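Local coordinates for glycosyl hydrolase (Streptomyces cattleya, PDB 7LR8), which binds the N-glycan core disaccharide mannose-beta-1,4-N-acetylglucosamine as a family GH5 glycosidase and probably hydrolyses the bond between its two sugars, at residues Val309-Ala314 against Leu319-Gly324; Arg39-Ser44 against Cys305-Asp310; Trp26-Leu31 against Phe103-Ala108; Val269-Pro274 against Ala282-Ala287. The protein carries 1 engineered substitution. All blocks are in the same frame, centred on the assembly; numbering follows the deposited sequence. Where two conformers were deposited one is given.

Interaction 1: Val309-Ala314 against Leu319-Gly324. With BMA (beta-D-mannopyranose), chain D.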
loop_
_atom_site.group_PDB
_atom_site.type_symbol
_atom_site.label_atom_id
_atom_site.label_comp_id
_atom_site.label_asym_id
_atom_site.label_seq_id
_atom_site.Cartn_x
_atom_site.Cartn_y
_atom_site.Cartn_z
ATOM N N VAL B 309 -20.162 -1.543 7.508
ATOM C CA VAL B 309 -18.758 -1.868 7.752
ATOM C C VAL B 309 -18.588 -2.266 9.210
ATOM O O VAL B 309 -19.179 -1.652 10.112
ATOM C CB VAL B 309 -17.850 -0.677 7.390
ATOM C CG1 VAL B 309 -16.367 -1.045 7.582
ATOM C CG2 VAL B 309 -18.111 -0.237 5.950
ATOM N N ASP B 310 -17.798 -3.313 9.444
ATOM C CA ASP B 310 -17.553 -3.776 10.805
ATOM C C ASP B 310 -16.832 -2.694 11.602
ATOM O O ASP B 310 -15.756 -2.238 11.207
ATOM C CB ASP B 310 -16.727 -5.065 10.768
ATOM C CG ASP B 310 -16.590 -5.721 12.138
ATOM O OD1 ASP B 310 -16.962 -5.104 13.154
ATOM O OD2 ASP B 310 -16.097 -6.865 12.197
ATOM N N ARG B 311 -17.425 -2.279 12.727
ATOM C CA ARG B 311 -16.794 -1.230 13.525
ATOM C C ARG B 311 -15.565 -1.722 14.278
ATOM O O ARG B 311 -14.883 -0.911 14.914
ATOM C CB ARG B 311 -17.807 -0.619 14.500
ATOM C CG ARG B 311 -18.798 0.281 13.795
ATOM C CD ARG B 311 -19.742 1.012 14.746
ATOM N NE ARG B 311 -20.824 1.617 13.977
ATOM C CZ ARG B 311 -20.826 2.880 13.560
ATOM N NH1 ARG B 311 -19.812 3.687 13.857
ATOM N NH2 ARG B 311 -21.846 3.339 12.857
ATOM N N ARG B 312 -15.270 -3.021 14.226
ATOM C CA ARG B 312 -13.964 -3.504 14.659
ATOM C C ARG B 312 -12.841 -3.096 13.712
ATOM O O ARG B 312 -11.675 -3.367 14.019
ATOM C CB ARG B 312 -13.971 -5.025 14.797
ATOM C CG ARG B 312 -14.788 -5.514 15.984
ATOM C CD ARG B 312 -14.927 -7.028 16.001
ATOM N NE ARG B 312 -15.785 -7.481 17.095
ATOM C CZ ARG B 312 -15.345 -7.787 18.314
ATOM N NH1 ARG B 312 -14.052 -7.687 18.600
ATOM N NH2 ARG B 312 -16.201 -8.187 19.249
ATOM N N LEU B 313 -13.161 -2.498 12.569
ATOM C CA LEU B 313 -12.161 -1.945 11.660
ATOM C C LEU B 313 -12.006 -0.465 11.990
ATOM O O LEU B 313 -13.002 0.251 12.130
ATOM C CB LEU B 313 -12.574 -2.142 10.203
ATOM C CG LEU B 313 -12.678 -3.579 9.679
ATOM C CD1 LEU B 313 -13.385 -3.598 8.336
ATOM C CD2 LEU B 313 -11.292 -4.211 9.550
ATOM N N ALA B 314 -10.769 -0.013 12.154
ATOM C CA ALA B 314 -10.549 1.326 12.676
ATOM C C ALA B 314 -10.376 2.348 11.556
ATOM O O ALA B 314 -10.105 2.008 10.401
ATOM C CB ALA B 314 -9.317 1.347 13.584
ATOM N N LEU B 319 -19.199 8.210 9.246
ATOM C CA LEU B 319 -20.320 7.999 8.333
ATOM C C LEU B 319 -20.237 6.672 7.577
ATOM O O LEU B 319 -21.273 6.084 7.254
ATOM C CB LEU B 319 -20.422 9.166 7.344
ATOM C CG LEU B 319 -19.368 9.385 6.248
ATOM C CD1 LEU B 319 -19.692 8.599 4.973
ATOM C CD2 LEU B 319 -19.260 10.870 5.935
ATOM N N GLU B 320 -19.024 6.173 7.291
ATOM C CA GLU B 320 -18.906 5.017 6.404
ATOM C C GLU B 320 -19.512 3.754 7.006
ATOM O O GLU B 320 -19.983 2.879 6.266
ATOM C CB GLU B 320 -17.431 4.748 6.078
ATOM C CG GLU B 320 -16.708 5.886 5.370
ATOM C CD GLU B 320 -17.023 5.973 3.889
ATOM O OE1 GLU B 320 -17.740 5.097 3.367
ATOM O OE2 GLU B 320 -16.551 6.933 3.241
ATOM N N TYR B 321 -19.487 3.627 8.333
ATOM C CA TYR B 321 -19.815 2.344 8.941
ATOM C C TYR B 321 -21.276 1.961 8.733
ATOM O O TYR B 321 -21.581 0.776 8.584
ATOM C CB TYR B 321 -19.505 2.365 10.439
ATOM C CG TYR B 321 -18.025 2.426 10.761
ATOM C CD1 TYR B 321 -17.217 1.293 10.654
ATOM C CD2 TYR B 321 -17.450 3.609 11.186
ATOM C CE1 TYR B 321 -15.882 1.347 10.964
ATOM C CE2 TYR B 321 -16.111 3.677 11.474
ATOM C CZ TYR B 321 -15.337 2.547 11.374
ATOM O OH TYR B 321 -14.001 2.619 11.678
ATOM N N SER B 322 -22.188 2.928 8.721
ATOM C CA SER B 322 -23.611 2.614 8.678
ATOM C C SER B 322 -24.258 2.980 7.344
ATOM O O SER B 322 -25.444 3.321 7.301
ATOM C CB SER B 322 -24.333 3.296 9.838
ATOM O OG SER B 322 -23.838 2.811 11.077
ATOM N N LEU B 323 -23.499 2.902 6.248
ATOM C CA LEU B 323 -24.040 3.132 4.912
ATOM C C LEU B 323 -24.780 1.921 4.343
ATOM O O LEU B 323 -25.352 2.021 3.256
ATOM C CB LEU B 323 -22.920 3.556 3.949
ATOM C CG LEU B 323 -22.500 5.012 4.191
ATOM C CD1 LEU B 323 -21.381 5.462 3.274
ATOM C CD2 LEU B 323 -23.710 5.934 4.043
ATOM N N GLY B 324 -24.792 0.787 5.036
ATOM C CA GLY B 324 -25.400 -0.404 4.465
ATOM C C GLY B 324 -26.919 -0.348 4.463
ATOM O O GLY B 324 -27.549 0.345 5.263
HETATM C C1 BMA D . -17.582 7.452 -2.388
HETATM C C2 BMA D . -17.337 5.917 -2.547
HETATM C C3 BMA D . -16.570 5.419 -1.339
HETATM C C4 BMA D . -17.220 5.978 -0.000
HETATM C C5 BMA D . -18.576 6.685 -0.282
HETATM C C6 BMA D . -19.189 7.325 0.944
HETATM O O2 BMA D . -16.600 5.619 -3.723
HETATM O O3 BMA D . -15.159 5.729 -1.463
HETATM O O4 BMA D . -17.425 4.898 0.868
HETATM O O5 BMA D . -18.377 7.759 -1.220
HETATM O O6 BMA D . -18.257 8.329 1.416
#

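Interaction 2: Arg39-Ser44 against Cys305-Asp310. With SO4 (sulfate ion), chain I.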
loop_
_atom_site.group_PDB
_atom_site.type_symbol
_atom_site.label_atom_id
_atom_site.label_comp_id
_atom_site.label_asym_id
_atom_site.label_seq_id
_atom_site.Cartn_x
_atom_site.Cartn_y
_atom_site.Cartn_z
ATOM N N ARG B 39 -21.606 -15.802 -0.728
ATOM C CA ARG B 39 -22.924 -16.309 -1.110
ATOM C C ARG B 39 -24.006 -15.842 -0.140
ATOM O O ARG B 39 -25.096 -15.432 -0.560
ATOM C CB ARG B 39 -22.892 -17.833 -1.177
ATOM C CG ARG B 39 -22.206 -18.404 -2.417
ATOM C CD ARG B 39 -21.835 -19.862 -2.167
ATOM N NE ARG B 39 -21.376 -20.549 -3.372
ATOM C CZ ARG B 39 -20.465 -21.515 -3.372
ATOM N NH1 ARG B 39 -19.900 -21.892 -2.230
ATOM N NH2 ARG B 39 -20.106 -22.095 -4.512
ATOM N N ALA B 40 -23.729 -15.902 1.165
ATOM C CA ALA B 40 -24.713 -15.445 2.144
ATOM C C ALA B 40 -24.965 -13.947 2.008
ATOM O O ALA B 40 -26.109 -13.491 2.125
ATOM C CB ALA B 40 -24.239 -15.788 3.555
ATOM N N ASP B 41 -23.899 -13.168 1.767
ATOM C CA ASP B 41 -24.045 -11.742 1.481
ATOM C C ASP B 41 -24.967 -11.515 0.291
ATOM O O ASP B 41 -25.924 -10.729 0.366
ATOM C CB ASP B 41 -22.678 -11.113 1.189
ATOM C CG ASP B 41 -21.858 -10.828 2.443
ATOM O OD1 ASP B 41 -22.370 -10.991 3.573
ATOM O OD2 ASP B 41 -20.687 -10.414 2.272
ATOM N N LEU B 42 -24.680 -12.191 -0.826
ATOM C CA LEU B 42 -25.470 -11.997 -2.035
ATOM C C LEU B 42 -26.886 -12.542 -1.867
ATOM O O LEU B 42 -27.829 -11.987 -2.438
ATOM C CB LEU B 42 -24.755 -12.632 -3.234
ATOM C CG LEU B 42 -23.373 -12.015 -3.517
ATOM C CD1 LEU B 42 -22.680 -12.692 -4.698
ATOM C CD2 LEU B 42 -23.474 -10.513 -3.744
ATOM N N ASP B 43 -27.066 -13.596 -1.063
ATOM C CA ASP B 43 -28.416 -14.045 -0.730
ATOM C C ASP B 43 -29.237 -12.909 -0.137
ATOM O O ASP B 43 -30.406 -12.713 -0.495
ATOM C CB ASP B 43 -28.372 -15.202 0.266
ATOM C CG ASP B 43 -28.041 -16.515 -0.372
ATOM O OD1 ASP B 43 -28.076 -16.616 -1.617
ATOM O OD2 ASP B 43 -27.755 -17.457 0.391
ATOM N N SER B 44 -28.641 -12.151 0.784
ATOM C CA SER B 44 -29.399 -11.104 1.454
ATOM C C SER B 44 -29.674 -9.938 0.517
ATOM O O SER B 44 -30.648 -9.200 0.716
ATOM C CB SER B 44 -28.668 -10.635 2.724
ATOM O OG SER B 44 -27.454 -9.973 2.430
ATOM N N CYS B 305 -24.406 1.324 0.575
ATOM C CA CYS B 305 -23.808 0.102 0.060
ATOM C C CYS B 305 -24.638 -1.078 0.562
ATOM O O CYS B 305 -25.649 -0.886 1.247
ATOM C CB CYS B 305 -22.357 -0.023 0.521
ATOM S SG CYS B 305 -22.150 0.255 2.306
ATOM N N SER B 306 -24.211 -2.296 0.232
ATOM C CA SER B 306 -25.008 -3.463 0.602
ATOM C C SER B 306 -24.990 -3.680 2.113
ATOM O O SER B 306 -26.049 -3.854 2.741
ATOM C CB SER B 306 -24.500 -4.697 -0.147
ATOM O OG SER B 306 -23.182 -5.045 0.239
ATOM N N HIS B 307 -23.799 -3.635 2.722
ATOM C CA HIS B 307 -23.619 -4.035 4.109
ATOM C C HIS B 307 -22.841 -2.990 4.891
ATOM O O HIS B 307 -21.889 -2.389 4.382
ATOM C CB HIS B 307 -22.904 -5.383 4.194
ATOM C CG HIS B 307 -23.721 -6.525 3.678
ATOM N ND1 HIS B 307 -23.770 -6.864 2.342
ATOM C CD2 HIS B 307 -24.551 -7.385 4.316
ATOM C CE1 HIS B 307 -24.580 -7.896 2.181
ATOM N NE2 HIS B 307 -25.074 -8.226 3.362
ATOM N N ASP B 308 -23.257 -2.792 6.135
ATOM C CA ASP B 308 -22.506 -1.976 7.073
ATOM C C ASP B 308 -21.073 -2.474 7.177
ATOM O O ASP B 308 -20.788 -3.664 6.995
ATOM C CB ASP B 308 -23.138 -2.035 8.468
ATOM C CG ASP B 308 -24.407 -1.193 8.601
ATOM O OD1 ASP B 308 -24.651 -0.294 7.767
ATOM O OD2 ASP B 308 -25.154 -1.453 9.563
ATOM N N VAL B 309 -20.162 -1.543 7.508
ATOM C CA VAL B 309 -18.758 -1.868 7.752
ATOM C C VAL B 309 -18.588 -2.266 9.210
ATOM O O VAL B 309 -19.179 -1.652 10.112
ATOM C CB VAL B 309 -17.850 -0.677 7.390
ATOM C CG1 VAL B 309 -16.367 -1.045 7.582
ATOM C CG2 VAL B 309 -18.111 -0.237 5.950
ATOM N N ASP B 310 -17.798 -3.313 9.444
ATOM C CA ASP B 310 -17.553 -3.776 10.805
ATOM C C ASP B 310 -16.832 -2.694 11.602
ATOM O O ASP B 310 -15.756 -2.238 11.207
ATOM C CB ASP B 310 -16.727 -5.065 10.768
ATOM C CG ASP B 310 -16.590 -5.721 12.138
ATOM O OD1 ASP B 310 -16.962 -5.104 13.154
ATOM O OD2 ASP B 310 -16.097 -6.865 12.197
HETATM S S SO4 I . -18.583 -25.383 -3.570
HETATM O O1 SO4 I . -17.272 -25.987 -3.341
HETATM O O2 SO4 I . -19.359 -26.234 -4.467
HETATM O O3 SO4 I . -19.286 -25.247 -2.298
HETATM O O4 SO4 I . -18.406 -24.064 -4.171
#

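Interaction 3: Trp26-Leu31 against Phe103-Ala108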
loop_
_atom_site.group_PDB
_atom_site.type_symbol
_atom_site.label_atom_id
_atom_site.label_comp_id
_atom_site.label_asym_id
_atom_site.label_seq_id
_atom_site.Cartn_x
_atom_site.Cartn_y
_atom_site.Cartn_z
ATOM N N TRP B 26 -14.714 -6.802 4.820
ATOM C CA TRP B 26 -14.799 -5.617 3.952
ATOM C C TRP B 26 -14.019 -5.940 2.673
ATOM O O TRP B 26 -13.914 -7.106 2.270
ATOM C CB TRP B 26 -14.316 -4.381 4.721
ATOM C CG TRP B 26 -14.573 -3.043 4.061
ATOM C CD1 TRP B 26 -15.789 -2.465 3.818
ATOM C CD2 TRP B 26 -13.587 -2.096 3.623
ATOM N NE1 TRP B 26 -15.627 -1.236 3.231
ATOM C CE2 TRP B 26 -14.282 -0.985 3.093
ATOM C CE3 TRP B 26 -12.183 -2.095 3.596
ATOM C CZ2 TRP B 26 -13.625 0.123 2.561
ATOM C CZ3 TRP B 26 -11.523 -0.988 3.061
ATOM C CH2 TRP B 26 -12.247 0.104 2.548
ATOM N N PHE B 27 -13.459 -4.937 2.007
ATOM C CA PHE B 27 -12.715 -5.241 0.787
ATOM C C PHE B 27 -11.413 -5.980 1.048
ATOM O O PHE B 27 -10.801 -6.470 0.089
ATOM C CB PHE B 27 -12.457 -3.957 0.019
ATOM C CG PHE B 27 -13.717 -3.254 -0.376
ATOM C CD1 PHE B 27 -14.651 -3.887 -1.187
ATOM C CD2 PHE B 27 -13.973 -1.975 0.069
ATOM C CE1 PHE B 27 -15.828 -3.245 -1.541
ATOM C CE2 PHE B 27 -15.145 -1.322 -0.287
ATOM C CZ PHE B 27 -16.070 -1.965 -1.102
ATOM N N HIS B 28 -10.989 -6.089 2.307
ATOM C CA HIS B 28 -9.870 -6.962 2.624
ATOM C C HIS B 28 -10.236 -8.436 2.519
ATOM O O HIS B 28 -9.372 -9.289 2.762
ATOM C CB HIS B 28 -9.330 -6.658 4.023
ATOM C CG HIS B 28 -9.068 -5.202 4.275
ATOM N ND1 HIS B 28 -8.171 -4.465 3.531
ATOM C CD2 HIS B 28 -9.571 -4.353 5.208
ATOM C CE1 HIS B 28 -8.142 -3.223 3.982
ATOM N NE2 HIS B 28 -8.981 -3.128 5.001
ATOM N N HIS B 29 -11.481 -8.768 2.145
ATOM C CA HIS B 29 -11.844 -10.176 2.040
ATOM C C HIS B 29 -11.056 -10.899 0.945
ATOM O O HIS B 29 -10.964 -12.130 0.979
ATOM C CB HIS B 29 -13.351 -10.329 1.808
ATOM C CG HIS B 29 -13.785 -10.078 0.398
ATOM N ND1 HIS B 29 -14.620 -10.940 -0.278
ATOM C CD2 HIS B 29 -13.521 -9.061 -0.456
ATOM C CE1 HIS B 29 -14.838 -10.472 -1.495
ATOM N NE2 HIS B 29 -14.187 -9.332 -1.627
ATOM N N TRP B 30 -10.450 -10.177 0.001
ATOM C CA TRP B 30 -9.594 -10.859 -0.969
ATOM C C TRP B 30 -8.423 -11.572 -0.306
ATOM O O TRP B 30 -7.872 -12.514 -0.894
ATOM C CB TRP B 30 -9.067 -9.879 -2.005
ATOM C CG TRP B 30 -10.130 -9.160 -2.764
ATOM C CD1 TRP B 30 -10.425 -7.830 -2.685
ATOM C CD2 TRP B 30 -11.051 -9.723 -3.722
ATOM N NE1 TRP B 30 -11.459 -7.525 -3.534
ATOM C CE2 TRP B 30 -11.866 -8.667 -4.181
ATOM C CE3 TRP B 30 -11.253 -11.008 -4.244
ATOM C CZ2 TRP B 30 -12.877 -8.853 -5.133
ATOM C CZ3 TRP B 30 -12.276 -11.197 -5.192
ATOM C CH2 TRP B 30 -13.067 -10.121 -5.623
ATOM N N LEU B 31 -8.032 -11.146 0.903
ATOM C CA LEU B 31 -6.947 -11.792 1.631
ATOM C C LEU B 31 -7.396 -13.024 2.398
ATOM O O LEU B 31 -6.542 -13.798 2.848
ATOM C CB LEU B 31 -6.295 -10.799 2.601
ATOM C CG LEU B 31 -5.752 -9.511 1.981
ATOM C CD1 LEU B 31 -5.286 -8.559 3.091
ATOM C CD2 LEU B 31 -4.603 -9.792 1.018
ATOM N N PHE B 103 -9.683 5.572 2.182
ATOM C CA PHE B 103 -8.378 4.924 2.059
ATOM C C PHE B 103 -7.913 4.848 0.607
ATOM O O PHE B 103 -8.680 4.474 -0.290
ATOM C CB PHE B 103 -8.423 3.503 2.630
ATOM C CG PHE B 103 -8.781 3.448 4.080
ATOM C CD1 PHE B 103 -7.812 3.651 5.053
ATOM C CD2 PHE B 103 -10.107 3.213 4.479
ATOM C CE1 PHE B 103 -8.150 3.612 6.403
ATOM C CE2 PHE B 103 -10.439 3.158 5.815
ATOM C CZ PHE B 103 -9.457 3.367 6.782
ATOM N N ASP B 104 -6.632 5.147 0.394
ATOM C CA ASP B 104 -5.967 4.942 -0.890
ATOM C C ASP B 104 -5.184 3.639 -0.841
ATOM O O ASP B 104 -4.291 3.477 0.005
ATOM C CB ASP B 104 -5.011 6.093 -1.210
ATOM C CG ASP B 104 -5.723 7.384 -1.567
ATOM O OD1 ASP B 104 -6.911 7.352 -1.982
ATOM O OD2 ASP B 104 -5.064 8.439 -1.448
ATOM N N PHE B 105 -5.470 2.738 -1.788
ATOM C CA PHE B 105 -4.772 1.458 -1.924
ATOM C C PHE B 105 -3.868 1.555 -3.149
ATOM O O PHE B 105 -4.308 1.318 -4.280
ATOM C CB PHE B 105 -5.775 0.309 -2.028
ATOM C CG PHE B 105 -6.592 0.136 -0.773
ATOM C CD1 PHE B 105 -6.075 -0.540 0.319
ATOM C CD2 PHE B 105 -7.845 0.713 -0.670
ATOM C CE1 PHE B 105 -6.805 -0.671 1.505
ATOM C CE2 PHE B 105 -8.587 0.586 0.502
ATOM C CZ PHE B 105 -8.062 -0.108 1.589
ATOM N N LEU B 106 -2.602 1.912 -2.920
ATOM C CA LEU B 106 -1.671 2.129 -4.024
ATOM C C LEU B 106 -0.593 1.062 -4.030
ATOM O O LEU B 106 -0.010 0.777 -2.975
ATOM C CB LEU B 106 -1.033 3.518 -3.910
ATOM C CG LEU B 106 -1.988 4.708 -4.067
ATOM C CD1 LEU B 106 -1.361 5.985 -3.497
ATOM C CD2 LEU B 106 -2.393 4.897 -5.530
ATOM N N PRO B 107 -0.291 0.451 -5.182
ATOM C CA PRO B 107 0.753 -0.579 -5.207
ATOM C C PRO B 107 2.116 0.014 -4.879
ATOM O O PRO B 107 2.408 1.169 -5.196
ATOM C CB PRO B 107 0.707 -1.107 -6.648
ATOM C CG PRO B 107 -0.665 -0.691 -7.172
ATOM C CD PRO B 107 -0.946 0.617 -6.492
ATOM N N ALA B 108 2.963 -0.807 -4.254
ATOM C CA ALA B 108 4.289 -0.345 -3.858
ATOM C C ALA B 108 5.097 0.123 -5.057
ATOM O O ALA B 108 5.972 0.985 -4.916
ATOM C CB ALA B 108 5.028 -1.462 -3.120
#

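Interaction 4: Val269-Pro274 against Ala282-Ala287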
loop_
_atom_site.group_PDB
_atom_site.type_symbol
_atom_site.label_atom_id
_atom_site.label_comp_id
_atom_site.label_asym_id
_atom_site.label_seq_id
_atom_site.Cartn_x
_atom_site.Cartn_y
_atom_site.Cartn_z
ATOM N N VAL B 269 -25.377 6.149 -4.619
ATOM C CA VAL B 269 -26.230 7.057 -3.860
ATOM C C VAL B 269 -26.374 6.424 -2.487
ATOM O O VAL B 269 -26.577 5.209 -2.379
ATOM C CB VAL B 269 -27.598 7.296 -4.532
ATOM C CG1 VAL B 269 -28.303 5.968 -4.872
ATOM C CG2 VAL B 269 -28.488 8.172 -3.613
ATOM N N GLY B 270 -26.229 7.219 -1.429
ATOM C CA GLY B 270 -26.316 6.679 -0.089
ATOM C C GLY B 270 -26.814 7.720 0.888
ATOM O O GLY B 270 -27.007 8.888 0.543
ATOM N N ALA B 271 -26.967 7.283 2.142
ATOM C CA ALA B 271 -27.600 8.069 3.203
ATOM C C ALA B 271 -26.604 8.258 4.341
ATOM O O ALA B 271 -26.646 7.519 5.340
ATOM C CB ALA B 271 -28.872 7.381 3.694
ATOM N N PRO B 272 -25.694 9.265 4.240
ATOM C CA PRO B 272 -24.605 9.388 5.224
ATOM C C PRO B 272 -24.968 10.204 6.457
ATOM O O PRO B 272 -25.301 11.385 6.335
ATOM C CB PRO B 272 -23.502 10.103 4.429
ATOM C CG PRO B 272 -24.281 10.999 3.494
ATOM C CD PRO B 272 -25.560 10.252 3.149
ATOM N N ALA B 273 -24.866 9.611 7.645
ATOM C CA ALA B 273 -25.102 10.355 8.876
ATOM C C ALA B 273 -23.897 11.238 9.199
ATOM O O ALA B 273 -22.760 10.873 8.894
ATOM C CB ALA B 273 -25.367 9.400 10.034
ATOM N N PRO B 274 -24.116 12.409 9.817
ATOM C CA PRO B 274 -25.397 12.951 10.285
ATOM C C PRO B 274 -26.121 13.818 9.263
ATOM O O PRO B 274 -27.201 14.341 9.570
ATOM C CB PRO B 274 -24.995 13.803 11.496
ATOM C CG PRO B 274 -23.495 13.982 11.393
ATOM C CD PRO B 274 -23.004 13.311 10.165
ATOM N N ALA B 282 -34.530 6.063 5.836
ATOM C CA ALA B 282 -35.558 5.407 5.029
ATOM C C ALA B 282 -36.356 6.424 4.223
ATOM O O ALA B 282 -36.566 6.248 3.013
ATOM C CB ALA B 282 -36.493 4.580 5.921
ATOM N N GLU B 283 -36.825 7.487 4.883
ATOM C CA GLU B 283 -37.551 8.541 4.178
ATOM C C GLU B 283 -36.690 9.174 3.096
ATOM O O GLU B 283 -37.181 9.495 2.005
ATOM C CB GLU B 283 -38.010 9.621 5.153
ATOM C CG GLU B 283 -39.274 9.313 5.891
ATOM C CD GLU B 283 -39.606 10.409 6.871
ATOM O OE1 GLU B 283 -39.961 11.517 6.421
ATOM O OE2 GLU B 283 -39.474 10.168 8.086
ATOM N N PHE B 284 -35.405 9.373 3.387
ATOM C CA PHE B 284 -34.522 10.008 2.420
ATOM C C PHE B 284 -34.318 9.118 1.206
ATOM O O PHE B 284 -34.282 9.607 0.069
ATOM C CB PHE B 284 -33.180 10.340 3.081
ATOM C CG PHE B 284 -32.087 10.667 2.106
ATOM C CD1 PHE B 284 -31.947 11.952 1.600
ATOM C CD2 PHE B 284 -31.198 9.689 1.688
ATOM C CE1 PHE B 284 -30.930 12.244 0.687
ATOM C CE2 PHE B 284 -30.192 9.980 0.782
ATOM C CZ PHE B 284 -30.062 11.263 0.287
ATOM N N ALA B 285 -34.166 7.811 1.430
ATOM C CA ALA B 285 -33.950 6.887 0.321
ATOM C C ALA B 285 -35.161 6.867 -0.601
ATOM O O ALA B 285 -35.019 6.930 -1.827
ATOM C CB ALA B 285 -33.649 5.485 0.856
ATOM N N THR B 286 -36.366 6.797 -0.017
ATOM C CA THR B 286 -37.601 6.822 -0.799
ATOM C C THR B 286 -37.700 8.104 -1.617
ATOM O O THR B 286 -37.946 8.066 -2.829
ATOM C CB THR B 286 -38.812 6.683 0.133
ATOM O OG1 THR B 286 -38.767 5.408 0.782
ATOM C CG2 THR B 286 -40.147 6.813 -0.638
ATOM N N ALA B 287 -37.465 9.252 -0.974
ATOM C CA ALA B 287 -37.571 10.526 -1.677
ATOM C C ALA B 287 -36.556 10.611 -2.800
ATOM O O ALA B 287 -36.876 11.064 -3.908
ATOM C CB ALA B 287 -37.374 11.686 -0.704
#

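Interaction 1: Val309-Ala314 against Leu319-Gly324
Tyr321 carries most of this contact, pushing its ring into the bend made by Val309-Ala314. The packing is tight along one rim of the ring. Val309 O lies in the ring plane at 3.6 Å from Tyr321 CD1, and Leu313 O also meets that edge, taking the phenol proton in a 2.6 Å bond from Tyr321 OH, tilted 21° from the carbonyl plane. Val309 CB rests 3.9 Å from Tyr321 CD1. At the base of the ring, the backbone bond from Val309 N to Tyr321 O (2.9 Å) joins the segments directly. Both belong to the long loop that follows strand 298-304, the eighth strand of a (beta/alpha)8 barrel of the GH5 type, and a type I turn from Asp310 to Leu313 folds its first arm back. The solvent side is looser. Arg311 reaches over with an extended chain and lays one face of its guanidinium on the tyrosine; Arg311 CZ is 3.4 Å from Tyr321 CB, and the guanidinium and phenol planes are 34° apart. Its NH2 makes only a weak, bent bond to Ser322 OG, doubtful because Ser322 was modelled in two conformers, whereas NH1 has a firmer partner in the salt bridge to Glu318. On the pocket side Glu320, bent at chi2 (-78°), offers OE1 to mannose O4 at 2.5 Å and OE2 to mannose O6 at 2.9 Å.

Interaction 2: Arg39-Ser44 against Cys305-Asp310
His307 reaches from the loop after strand 298-304 to the flank of helix 35-46, so that the last strand of the (beta/alpha)8 barrel is joined to its first helix. From CB, the ring leaves with CG anti to the carbonyl carbon (chi1 -68°), a torsion that directs it at the helix. On the near side, ND1 shares a hydrogen bond of 2.8 Å with Ser306 OG. Farther out, CE1 meets Asp41 O in the ring plane at 3.6 Å and Asp41 CB at 3.9 Å. Asp41 OD1 lies 3.8 Å above one face, offset toward the rim, while Tyr20, Ser23 and Arg330 hold that carboxylate. At the tip, NE2 donates to Ser44 OG, bent to 137°. With an alanine in place of Ser44, His307 NE2 would probably lose this acceptor, leaving the imidazole's rotation set mainly by Ser306. The serine is itself fixed: with chi1 at 67°, its hydroxyl curls back along the helix and donates from Ser44 OG to Asp41 O at 2.7 Å.

Interaction 3: Trp26-Leu31 against Phe103-Ala108
Phe105 meets two side chains of the facing loop, Trp26 and His28. The apolar contacts come first. Trp26 CZ3 lies 3.9 Å from Phe105 CZ, which sits near the indole plane at its edge, and Trp26 CH2 comes within 4.2 Å of Phe103 CD2. A chi1 of -169°, which sets CG opposite the backbone N, carries the six-membered half of the indole toward both phenylalanines. The second kind is an aromatic pair: the His28 and Phe105 rings meet rim to rim, centroids 5.9 Å apart and planes at 72°, with His28 CE1 at 3.8 Å from Phe105 CE1. Neither ring covers the other's face; a true stack lies outside, between Phe103 and His114 of the second subunit. The loop follows the first strand of the (beta/alpha)8 barrel, and its Trp26 side chain comes about 6 Å from the bound mannose. The contact joins it, with the 3-10 segment from Phe27, to strand 103-104 and Phe105; Phe105 leans on Pro60 of helix 59-62, and Trp26 on Leu100 of strand 99-100.

Interaction 4: Val269-Pro274 against Ala282-Ala287
The ring of Phe284 meets Gly270 and Ala271, where the chain leaves strand 264-269, and these few atoms make up nearly all of the contact. Ala282 lies near the start of the helix and takes no part; its O receives Thr286 N at 3.1 Å, an ordinary helical bond, while its CB points away from the loop, to Ala338 of helix 334-349. Phe284 comes next. Its CG stands opposite the backbone nitrogen (chi1 165°), which swings the ring off the helix toward the loop. There CE2 lies 3.4 Å from Gly270 O, and CZ is somewhat farther, 3.9 Å from the same Gly270 O. CD2 packs against the methyl of Ala271, at 3.8 Å from its CB. Both partners come in obliquely, neither squarely over the ring nor at its edge. Val276, in the connecting loop, touches Phe284 and Ala271 alike. A smaller alanine at Phe284 would probably open a gap beside Ala271 CB and leave the carbonyl of Gly270 without its aromatic neighbour. Ala285, one residue on, faces Trp303 and Val339 instead. This is a beta-alpha unit of the (beta/alpha)8 barrel: strand 264-269, the seventh, carries Glu268, hydrogen-bonded to the bound mannose, and the loop after it packs against helix 281-293, the helix that follows.

Overall arrangement
Interactions 1 and 2 share Val309 and Asp310, and both draw on the loop after strand 298-304, one folding that loop on itself, the other fixing it to helix 35-46. Interaction 1 is only partly buried, mixes hydrogen bonds with a charged outer rim, and reaches the mannose; interaction 2 is buried and depends on a histidine's polar atoms. Interactions 3 and 4 are also buried but rest on ring contacts without hydrogen bonds between the segments, aromatic pairs in 3, one ring against a carbonyl and a methyl in 4. Interaction 3 meets interaction 1 through Trp26 and Phe103, and both border the second subunit. Interaction 4 touches interaction 1 where Leu319 and Leu323 pack on Ala271-Ala273.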